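Local coordinates for protein 4-hydroxy-tetrahydrodipicolinate synthase (Methylacidiphilum fumariolicum SolV, PDB 6T3T) that probably condenses pyruvate with aspartate semialdehyde to 4-hydroxy-tetrahydrodipicolinate, a step of lysine biosynthesis, and is a homotetramer of TIM-barrel subunits, at residues L257-L262 against K281-L286. Residues are numbered along the deposited sequence; the frame is centred on the assembly and turned at random.
Sequences LAMEGL and KLKTTL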
# COMPACT_ATOMS: atom_id res chain seq x y z
N LEU A 257 -29.57 -5.27 -11.69
CA LEU A 257 -30.54 -6.25 -12.16
C LEU A 257 -31.91 -6.00 -11.54
O LEU A 257 -32.94 -6.19 -12.20
CB LEU A 257 -30.06 -7.68 -11.86
CG LEU A 257 -28.90 -8.19 -12.72
CD1 LEU A 257 -28.20 -9.32 -12.02
CD2 LEU A 257 -29.35 -8.58 -14.19
N ALA A 258 -31.95 -5.56 -10.28
CA ALA A 258 -33.26 -5.23 -9.69
C ALA A 258 -33.87 -4.00 -10.34
O ALA A 258 -35.10 -3.90 -10.46
CB ALA A 258 -33.13 -5.02 -8.18
N MET A 259 -33.04 -3.03 -10.74
CA MET A 259 -33.58 -1.87 -11.43
C MET A 259 -34.22 -2.27 -12.76
O MET A 259 -35.20 -1.64 -13.19
CB MET A 259 -32.46 -0.84 -11.66
CG MET A 259 -32.15 0.06 -10.47
SD MET A 259 -30.72 1.11 -10.76
CE MET A 259 -31.06 1.67 -12.42
N GLU A 260 -33.73 -3.34 -13.39
CA GLU A 260 -34.31 -3.90 -14.60
C GLU A 260 -35.47 -4.86 -14.33
O GLU A 260 -36.00 -5.44 -15.28
CB GLU A 260 -33.22 -4.61 -15.42
CG GLU A 260 -32.22 -3.57 -15.95
CD GLU A 260 -31.07 -4.14 -16.74
OE1 GLU A 260 -30.82 -5.37 -16.71
OE2 GLU A 260 -30.40 -3.33 -17.41
N GLY A 261 -35.89 -5.00 -13.07
CA GLY A 261 -36.98 -5.88 -12.70
C GLY A 261 -36.63 -7.35 -12.78
O GLY A 261 -37.52 -8.17 -12.93
N LEU A 262 -35.35 -7.69 -12.71
CA LEU A 262 -34.91 -9.05 -13.00
C LEU A 262 -34.68 -9.87 -11.75
O LEU A 262 -34.58 -11.09 -11.83
CB LEU A 262 -33.63 -9.00 -13.84
CG LEU A 262 -33.92 -8.41 -15.23
CD1 LEU A 262 -32.68 -8.35 -16.09
CD2 LEU A 262 -35.04 -9.21 -15.91
N LYS A 281 -25.36 7.41 -9.38
CA LYS A 281 -24.29 7.24 -10.35
C LYS A 281 -24.47 5.94 -11.13
O LYS A 281 -24.35 5.93 -12.36
CB LYS A 281 -22.94 7.26 -9.62
CG LYS A 281 -21.74 6.98 -10.49
CD LYS A 281 -21.51 8.11 -11.47
CE LYS A 281 -20.41 7.77 -12.47
NZ LYS A 281 -20.46 8.71 -13.66
N LEU A 282 -24.75 4.84 -10.42
CA LEU A 282 -24.97 3.55 -11.09
C LEU A 282 -26.15 3.65 -12.06
O LEU A 282 -26.07 3.19 -13.20
CB LEU A 282 -25.21 2.44 -10.05
CG LEU A 282 -25.53 1.10 -10.72
CD1 LEU A 282 -24.32 0.64 -11.59
CD2 LEU A 282 -25.96 0.02 -9.70
N LYS A 283 -27.26 4.22 -11.60
CA LYS A 283 -28.44 4.36 -12.44
C LYS A 283 -28.12 5.16 -13.70
O LYS A 283 -28.47 4.75 -14.81
CB LYS A 283 -29.54 5.04 -11.63
CG LYS A 283 -30.85 5.26 -12.34
CD LYS A 283 -31.87 5.80 -11.34
CE LYS A 283 -33.26 5.89 -11.94
NZ LYS A 283 -34.29 6.02 -10.84
N THR A 284 -27.46 6.30 -13.56
CA THR A 284 -27.15 7.09 -14.74
C THR A 284 -26.16 6.36 -15.65
O THR A 284 -26.34 6.36 -16.87
CB THR A 284 -26.64 8.48 -14.34
OG1 THR A 284 -25.44 8.36 -13.60
CG2 THR A 284 -27.66 9.22 -13.49
N THR A 285 -25.12 5.71 -15.08
CA THR A 285 -24.20 4.94 -15.91
C THR A 285 -24.93 3.81 -16.65
O THR A 285 -24.65 3.56 -17.83
CB THR A 285 -23.06 4.33 -15.07
OG1 THR A 285 -22.21 5.35 -14.55
CG2 THR A 285 -22.22 3.34 -15.91
N LEU A 286 -25.85 3.12 -15.98
CA LEU A 286 -26.62 2.07 -16.65
C LEU A 286 -27.33 2.59 -17.89
O LEU A 286 -27.28 1.97 -18.96
CB LEU A 286 -27.64 1.48 -15.70
CG LEU A 286 -27.64 0.01 -15.30
CD1 LEU A 286 -28.93 -0.29 -14.55
CD2 LEU A 286 -27.49 -0.91 -16.51
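Met259 lays its thioether end over the start of the Lys283 side chain and against one methyl of Leu286, and this apolar overlap carries most of the contact. The chain runs straight out from the backbone through CG and then bends at the sulfur (chi3 45°), which turns the terminal methyl into the angle between the two partners. Met259 CE lies 3.6 Å from both Lys283 CG and Leu286 CD1. The methionine chain is nearly perpendicular to that of the lysine, and the contact falls on the first carbons of the latter, with Met259 CE 3.8 Å from Lys283 CB. Leu286, by contrast, runs antiparallel to the methionine, side by side with it. Its other methyl faces Glu260, with Leu286 CD2 3.9 Å from Glu260 OE2, a van der Waals approach to a carboxylate oxygen that is also engaged in a salt bridge with Lys290, one turn beyond Leu286 on helix 276-295. After Glu260 the chain leaves helical geometry at Gly261, in a Schellman motif: Gly261 adopts positive phi and its N bonds to Ala258 O at 2.9 Å, while Leu262 N reaches Leu257 O. The contact thus joins the C-terminal end of helix 251-259 to the middle of helix 276-295, where Leu286 also packs on Ala256 and Thr285 bonds to Asp243 of helix 227-243, within the helical C-terminal region that follows the eight-stranded barrel.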